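Long-range contacts in NDP-N-acetyl-D-galactosaminuronic acid dehydrogenase (Methanosarcina mazei Go1, PDB 3G79), which probably oxidises UDP-N-acetyl-D-mannosamine to the corresponding uronate in two NAD-dependent steps: residues Asn414-Val419 and Ser439-Pro444; Met5-Lys10 and Gly171-Leu176. One frame throughout, in Å; residues are numbered along the deposited sequence.

Interaction 1 (Asn414-Val419 and Ser439-Pro444); sequences NADAIV and SAKANP
K441 supplies the one side-chain hydrogen bond from 439-444 to 414-419: its NZ donates to the carbonyl O of N414 at 2.8 Å. The donor stands above the carbonyl plane, 59° out of it, with a C=O...N angle of 114°. The lysine chain is bent at chi2 and chi3, and its CE lies 3.3 Å from the carbonyl O of A415. The ionic term is weaker. D416 OD1 lies 3.9 Å from K441 NZ, a long salt bridge between side chains that cross at about a right angle, while OD2 of the same carboxylate is hydrogen-bonded to the backbone N of K355.

Both segments border the parallel, Rossmann-like sheet of the UDP-binding domain: 414-419 leads into strand 417-420, and the loop in 439-444 links helix 432-439 to the adjacent strand 445-448. Backbone proximity is closest at the end of that helix, where the CA of N414 makes a CH...O contact with S439 O at 3.2 Å. S439 CB adds van der Waals packing, 3.5 Å from A415 O. Apolar contact is sparse. S439 CB lies 4.3 Å from I418 CD1, and I418 continues onto A435 of the helix and I446 of the next strand.

Interaction 2 (Met5-Lys10 and Gly171-Leu176); sequences MSKLEK and GEDFAL
L8 packs its isobutyl group against the backbone of 171-176, and this is the dense half of the contact. Its CG is anti to the backbone N (chi1 176°), on the side of 171-176; of the two methyls, CD2 lies 3.7 Å from G171 CA and CD1 3.8 Å from F174 C. CD2 also meets the methyl of A175, 4.3 Å from its CB. At the root of the side chain, L8 CB sits 3.2 Å from E172 O. A205 and S206 of helix 204-214 also touch this leucine, which is buried.

Helix 7-15 begins against the turn entering strand 175-178 of the NAD-binding Rossmann domain. S6 and E9 form its capping box, in which E9 N donates to S6 OG at 3.2 Å.

The outer side is looser and more exposed. There K7, extended throughout, spans to D173, and NZ bonds OD2 at 3.0 Å in a salt bridge. The approach is on the syn side, 26° out of the carboxylate plane. D173 OD1 accepts from K169 N, which ties down the other oxygen. An alanine at D173 would probably leave the K7 ammonium without this carboxylate mate and K169 N without its side-chain acceptor.

Overall arrangement
Interactions 1 and 2 lie on opposite sides of the chain's centre, with their own centres 70 Å apart and their nearest atoms about 47 Å apart, so neither touches the other. They are in series along the sequence, interaction 2 closing before interaction 1 opens. Each borders a different sheet: 171-176 enters the eight-stranded mixed sheet of the NAD-binding domain, whereas 414-419 enters the six-stranded parallel sheet of the UDP-binding domain. Both are peripheral, centred 34 Å (interaction 2) and 36 Å (interaction 1) from the chain's centre. No catalytic or ligand-binding residue is identified in either contact; both read as peripheral packing of their domains.

Interaction 1 (Asn414-Val419 and Ser439-Pro444)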
ATOM      1  N   ASN A 414      12.382 -10.419 -39.024  1.00 34.21           N
ATOM      2  CA  ASN A 414      13.837 -10.274 -38.925  1.00 34.03           C
ATOM      3  C   ASN A 414      14.365  -9.703 -37.589  1.00 33.43           C
ATOM      4  O   ASN A 414      15.546  -9.393 -37.460  1.00 33.60           O
ATOM      5  CB  ASN A 414      14.368  -9.506 -40.147  1.00 34.34           C
ATOM      6  CG  ASN A 414      14.072 -10.237 -41.452  1.00 48.81           C
ATOM      7  OD1 ASN A 414      14.043 -11.466 -41.481  1.00 35.72           O
ATOM      8  ND2 ASN A 414      13.838  -9.492 -42.528  1.00 35.17           N
ATOM      9  N   ALA A 415      13.501  -9.596 -36.586  1.00 32.73           N
ATOM     10  CA  ALA A 415      13.891  -8.981 -35.324  1.00 32.34           C
ATOM     11  C   ALA A 415      14.713  -9.900 -34.410  1.00 32.37           C
ATOM     12  O   ALA A 415      14.385 -11.058 -34.223  1.00 32.27           O
ATOM     13  CB  ALA A 415      12.682  -8.458 -34.605  1.00 32.07           C
ATOM     14  N   ASP A 416      15.788  -9.361 -33.847  1.00 32.93           N
ATOM     15  CA  ASP A 416      16.630 -10.105 -32.898  1.00 33.15           C
ATOM     16  C   ASP A 416      15.959 -10.248 -31.543  1.00 33.35           C
ATOM     17  O   ASP A 416      16.002 -11.316 -30.958  1.00 34.40           O
ATOM     18  CB  ASP A 416      18.017  -9.457 -32.758  1.00 32.48           C
ATOM     19  CG  ASP A 416      18.789  -9.479 -34.063  1.00 27.77           C
ATOM     20  OD1 ASP A 416      19.431 -10.504 -34.354  1.00 32.76           O
ATOM     21  OD2 ASP A 416      18.745  -8.485 -34.818  1.00 32.56           O
ATOM     22  N   ALA A 417      15.327  -9.177 -31.065  1.00 32.51           N
ATOM     23  CA  ALA A 417      14.612  -9.195 -29.795  1.00 32.15           C
ATOM     24  C   ALA A 417      13.162  -8.793 -29.964  1.00 31.42           C
ATOM     25  O   ALA A 417      12.874  -7.853 -30.689  1.00 32.03           O
ATOM     26  CB  ALA A 417      15.281  -8.274 -28.813  1.00 32.58           C
ATOM     27  N   ILE A 418      12.254  -9.524 -29.316  1.00 30.01           N
ATOM     28  CA  ILE A 418      10.863  -9.136 -29.240  1.00 29.21           C
ATOM     29  C   ILE A 418      10.574  -8.710 -27.792  1.00 29.62           C
ATOM     30  O   ILE A 418      10.728  -9.506 -26.840  1.00 30.46           O
ATOM     31  CB  ILE A 418       9.908 -10.260 -29.701  1.00 29.12           C
ATOM     32  CG1 ILE A 418      10.104 -10.584 -31.166  1.00 18.91           C
ATOM     33  CG2 ILE A 418       8.437  -9.869 -29.491  1.00 20.74           C
ATOM     34  CD1 ILE A 418       9.852 -12.019 -31.471  1.00 27.99           C
ATOM     35  N   VAL A 419      10.154  -7.455 -27.644  1.00 29.03           N
ATOM     36  CA  VAL A 419      10.087  -6.789 -26.350  1.00 29.42           C
ATOM     37  C   VAL A 419       8.680  -6.215 -26.077  1.00 30.75           C
ATOM     38  O   VAL A 419       8.163  -5.400 -26.835  1.00 30.28           O
ATOM     39  CB  VAL A 419      11.157  -5.708 -26.266  1.00 28.66           C
ATOM     40  CG1 VAL A 419      11.200  -5.115 -24.891  1.00 23.05           C
ATOM     41  CG2 VAL A 419      12.530  -6.324 -26.603  1.00 23.96           C
ATOM     42  N   SER A 439      10.206 -13.550 -37.001  1.00 28.20           N
ATOM     43  CA  SER A 439      11.520 -13.060 -36.606  1.00 29.47           C
ATOM     44  C   SER A 439      12.586 -13.795 -37.425  1.00 30.18           C
ATOM     45  O   SER A 439      13.652 -13.240 -37.725  1.00 29.72           O
ATOM     46  CB  SER A 439      11.772 -13.237 -35.093  1.00 30.16           C
ATOM     47  OG  SER A 439      12.137 -14.573 -34.744  1.00 33.85           O
ATOM     48  N   ALA A 440      12.279 -15.033 -37.826  1.00 31.49           N
ATOM     49  CA  ALA A 440      13.301 -15.941 -38.349  1.00 32.72           C
ATOM     50  C   ALA A 440      14.329 -15.929 -37.207  1.00 34.14           C
ATOM     51  O   ALA A 440      14.079 -15.276 -36.191  1.00 36.35           O
ATOM     52  CB  ALA A 440      13.870 -15.430 -39.682  1.00 32.80           C
ATOM     53  N   LYS A 441      15.423 -16.665 -37.285  1.00 32.71           N
ATOM     54  CA  LYS A 441      16.437 -16.591 -36.209  1.00 30.93           C
ATOM     55  C   LYS A 441      17.002 -17.881 -35.650  1.00 31.65           C
ATOM     56  O   LYS A 441      18.226 -18.111 -35.717  1.00 32.26           O
ATOM     57  CB  LYS A 441      16.022 -15.688 -35.077  1.00 29.33           C
ATOM     58  CG  LYS A 441      16.774 -14.389 -35.032  1.00 25.56           C
ATOM     59  CD  LYS A 441      16.967 -13.755 -36.406  1.00 28.57           C
ATOM     60  CE  LYS A 441      16.699 -12.298 -36.296  1.00 24.60           C
ATOM     61  NZ  LYS A 441      17.261 -11.548 -37.408  1.00 28.25           N
ATOM     62  N   ALA A 442      16.156 -18.731 -35.107  1.00 32.07           N
ATOM     63  CA  ALA A 442      16.687 -19.949 -34.483  1.00 33.64           C
ATOM     64  C   ALA A 442      16.579 -19.769 -33.000  1.00 34.50           C
ATOM     65  O   ALA A 442      15.790 -20.445 -32.347  1.00 36.03           O
ATOM     66  CB  ALA A 442      18.141 -20.204 -34.882  1.00 34.05           C
ATOM     67  N   ASN A 443      17.339 -18.830 -32.465  1.00 33.74           N
ATOM     68  CA  ASN A 443      17.119 -18.441 -31.096  1.00 33.16           C
ATOM     69  C   ASN A 443      16.726 -16.994 -30.985  1.00 32.98           C
ATOM     70  O   ASN A 443      17.573 -16.154 -30.625  1.00 32.93           O
ATOM     71  CB  ASN A 443      18.346 -18.717 -30.271  1.00 33.51           C
ATOM     72  CG  ASN A 443      18.657 -20.182 -30.195  1.00 27.43           C
ATOM     73  OD1 ASN A 443      19.796 -20.582 -30.396  1.00 34.99           O
ATOM     74  ND2 ASN A 443      17.653 -20.998 -29.906  1.00 33.99           N
ATOM     75  N   PRO A 444      15.447 -16.688 -31.297  1.00 32.78           N
ATOM     76  CA  PRO A 444      14.979 -15.342 -31.088  1.00 32.78           C
ATOM     77  C   PRO A 444      14.736 -15.080 -29.627  1.00 33.15           C
ATOM     78  O   PRO A 444      14.464 -16.001 -28.832  1.00 33.21           O
ATOM     79  CB  PRO A 444      13.675 -15.268 -31.873  1.00 32.77           C
ATOM     80  CG  PRO A 444      13.232 -16.627 -32.063  1.00 19.30           C
ATOM     81  CD  PRO A 444      14.355 -17.575 -31.731  1.00 33.23           C
TER

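Interaction 2 (Met5-Lys10 and Gly171-Leu176)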
ATOM      1  N   MET A   5     -21.394  35.015  15.784  1.00 48.08           N
ATOM      2  CA  MET A   5     -21.255  34.674  14.357  1.00 46.43           C
ATOM      3  C   MET A   5     -20.165  35.495  13.681  1.00 43.48           C
ATOM      4  O   MET A   5     -20.023  36.692  13.938  1.00 43.20           O
ATOM      5  CB  MET A   5     -22.546  34.958  13.600  1.00 47.38           C
ATOM      6  CG  MET A   5     -23.665  33.983  13.797  1.00 49.02           C
ATOM      7  SD  MET A   5     -25.036  34.519  12.743  1.00 49.17           S
ATOM      8  CE  MET A   5     -24.636  33.688  11.220  1.00 48.21           C
ATOM      9  N   SER A   6     -19.418  34.869  12.785  1.00 41.21           N
ATOM     10  CA  SER A   6     -18.428  35.626  12.023  1.00 39.52           C
ATOM     11  C   SER A   6     -19.112  36.499  10.976  1.00 36.97           C
ATOM     12  O   SER A   6     -20.264  36.290  10.630  1.00 36.23           O
ATOM     13  CB  SER A   6     -17.412  34.698  11.361  1.00 39.46           C
ATOM     14  OG  SER A   6     -17.805  34.436  10.028  1.00 49.19           O
ATOM     15  N   LYS A   7     -18.382  37.474  10.476  1.00 35.61           N
ATOM     16  CA  LYS A   7     -18.837  38.283   9.354  1.00 34.61           C
ATOM     17  C   LYS A   7     -19.349  37.447   8.179  1.00 33.91           C
ATOM     18  O   LYS A   7     -20.472  37.643   7.740  1.00 34.47           O
ATOM     19  CB  LYS A   7     -17.719  39.229   8.903  1.00 34.65           C
ATOM     20  CG  LYS A   7     -18.142  40.238   7.868  1.00 27.98           C
ATOM     21  CD  LYS A   7     -16.957  41.056   7.488  1.00 35.48           C
ATOM     22  CE  LYS A   7     -17.320  42.035   6.396  1.00 29.11           C
ATOM     23  NZ  LYS A   7     -16.105  42.790   5.974  1.00 36.47           N
ATOM     24  N   LEU A   8     -18.533  36.526   7.673  1.00 33.85           N
ATOM     25  CA  LEU A   8     -18.930  35.653   6.546  1.00 34.15           C
ATOM     26  C   LEU A   8     -20.203  34.828   6.833  1.00 35.70           C
ATOM     27  O   LEU A   8     -21.148  34.814   6.016  1.00 36.72           O
ATOM     28  CB  LEU A   8     -17.773  34.746   6.113  1.00 32.86           C
ATOM     29  CG  LEU A   8     -18.059  33.714   5.012  1.00 39.98           C
ATOM     30  CD1 LEU A   8     -18.616  34.383   3.744  1.00 32.13           C
ATOM     31  CD2 LEU A   8     -16.812  32.886   4.685  1.00 31.24           C
ATOM     32  N   GLU A   9     -20.218  34.168   7.994  1.00 35.42           N
ATOM     33  CA  GLU A   9     -21.358  33.400   8.475  1.00 35.42           C
ATOM     34  C   GLU A   9     -22.668  34.194   8.384  1.00 34.08           C
ATOM     35  O   GLU A   9     -23.699  33.634   7.988  1.00 33.05           O
ATOM     36  CB  GLU A   9     -21.113  32.916   9.912  1.00 36.85           C
ATOM     37  CG  GLU A   9     -20.042  31.827  10.069  1.00 62.70           C
ATOM     38  CD  GLU A   9     -19.499  31.691  11.515  1.00 40.62           C
ATOM     39  OE1 GLU A   9     -19.791  32.565  12.373  1.00 62.60           O
ATOM     40  OE2 GLU A   9     -18.775  30.695  11.787  1.00 62.87           O
ATOM     41  N   LYS A  10     -22.604  35.477   8.762  1.00 34.19           N
ATOM     42  CA  LYS A  10     -23.760  36.405   8.765  1.00 35.05           C
ATOM     43  C   LYS A  10     -24.250  36.697   7.341  1.00 34.51           C
ATOM     44  O   LYS A  10     -25.451  36.562   7.044  1.00 34.89           O
ATOM     45  CB  LYS A  10     -23.421  37.751   9.414  1.00 36.10           C
ATOM     46  CG  LYS A  10     -23.159  37.766  10.901  1.00 61.44           C
ATOM     47  CD  LYS A  10     -22.510  39.110  11.292  1.00 39.02           C
ATOM     48  CE  LYS A  10     -22.620  39.417  12.797  1.00 61.52           C
ATOM     49  NZ  LYS A  10     -22.179  38.283  13.660  1.00 40.00           N
ATOM     50  N   GLY A 171     -13.098  34.660   3.090  1.00 30.01           N
ATOM     51  CA  GLY A 171     -13.266  34.067   4.409  1.00 29.61           C
ATOM     52  C   GLY A 171     -13.819  35.116   5.317  1.00 30.92           C
ATOM     53  O   GLY A 171     -13.990  34.897   6.517  1.00 32.07           O
ATOM     54  N   GLU A 172     -14.060  36.290   4.756  1.00 31.20           N
ATOM     55  CA  GLU A 172     -14.769  37.312   5.484  1.00 31.76           C
ATOM     56  C   GLU A 172     -15.890  37.759   4.583  1.00 31.84           C
ATOM     57  O   GLU A 172     -17.045  37.582   4.927  1.00 32.45           O
ATOM     58  CB  GLU A 172     -13.867  38.489   5.842  1.00 32.58           C
ATOM     59  CG  GLU A 172     -12.536  38.141   6.447  1.00 52.90           C
ATOM     60  CD  GLU A 172     -11.640  39.353   6.527  1.00 34.01           C
ATOM     61  OE1 GLU A 172     -12.191  40.468   6.707  1.00 53.64           O
ATOM     62  OE2 GLU A 172     -10.391  39.208   6.405  1.00 53.55           O
ATOM     63  N   ASP A 173     -15.554  38.312   3.415  1.00 31.69           N
ATOM     64  CA  ASP A 173     -16.569  38.834   2.492  1.00 31.75           C
ATOM     65  C   ASP A 173     -17.212  37.780   1.609  1.00 30.42           C
ATOM     66  O   ASP A 173     -18.374  37.880   1.283  1.00 30.57           O
ATOM     67  CB  ASP A 173     -15.988  39.962   1.628  1.00 33.49           C
ATOM     68  CG  ASP A 173     -15.541  41.148   2.453  1.00 41.41           C
ATOM     69  OD1 ASP A 173     -14.372  41.581   2.326  1.00 34.89           O
ATOM     70  OD2 ASP A 173     -16.361  41.646   3.246  1.00 34.92           O
ATOM     71  N   PHE A 174     -16.442  36.784   1.187  1.00 29.65           N
ATOM     72  CA  PHE A 174     -16.956  35.745   0.319  1.00 28.25           C
ATOM     73  C   PHE A 174     -16.355  34.407   0.736  1.00 27.70           C
ATOM     74  O   PHE A 174     -15.366  34.368   1.502  1.00 28.22           O
ATOM     75  CB  PHE A 174     -16.698  36.093  -1.155  1.00 28.20           C
ATOM     76  CG  PHE A 174     -15.239  36.152  -1.519  1.00 34.49           C
ATOM     77  CD1 PHE A 174     -14.560  34.999  -1.915  1.00 28.75           C
ATOM     78  CD2 PHE A 174     -14.545  37.364  -1.488  1.00 29.17           C
ATOM     79  CE1 PHE A 174     -13.216  35.025  -2.271  1.00 34.03           C
ATOM     80  CE2 PHE A 174     -13.179  37.411  -1.839  1.00 34.72           C
ATOM     81  CZ  PHE A 174     -12.514  36.223  -2.233  1.00 30.05           C
ATOM     82  N   ALA A 175     -16.982  33.323   0.271  1.00 26.18           N
ATOM     83  CA  ALA A 175     -16.617  31.961   0.635  1.00 24.98           C
ATOM     84  C   ALA A 175     -15.825  31.312  -0.513  1.00 25.56           C
ATOM     85  O   ALA A 175     -16.134  31.533  -1.696  1.00 26.52           O
ATOM     86  CB  ALA A 175     -17.886  31.175   0.928  1.00 24.25           C
ATOM     87  N   LEU A 176     -14.822  30.496  -0.172  1.00 24.44           N
ATOM     88  CA  LEU A 176     -13.926  29.923  -1.162  1.00 22.64           C
ATOM     89  C   LEU A 176     -13.688  28.459  -0.871  1.00 22.23           C
ATOM     90  O   LEU A 176     -13.286  28.108   0.233  1.00 22.75           O
ATOM     91  CB  LEU A 176     -12.581  30.619  -1.105  1.00 21.83           C
ATOM     92  CG  LEU A 176     -11.710  30.934  -2.314  1.00 20.89           C
ATOM     93  CD1 LEU A 176     -10.246  31.159  -1.899  1.00 22.44           C
ATOM     94  CD2 LEU A 176     -11.800  30.058  -3.517  1.00 21.91           C
TER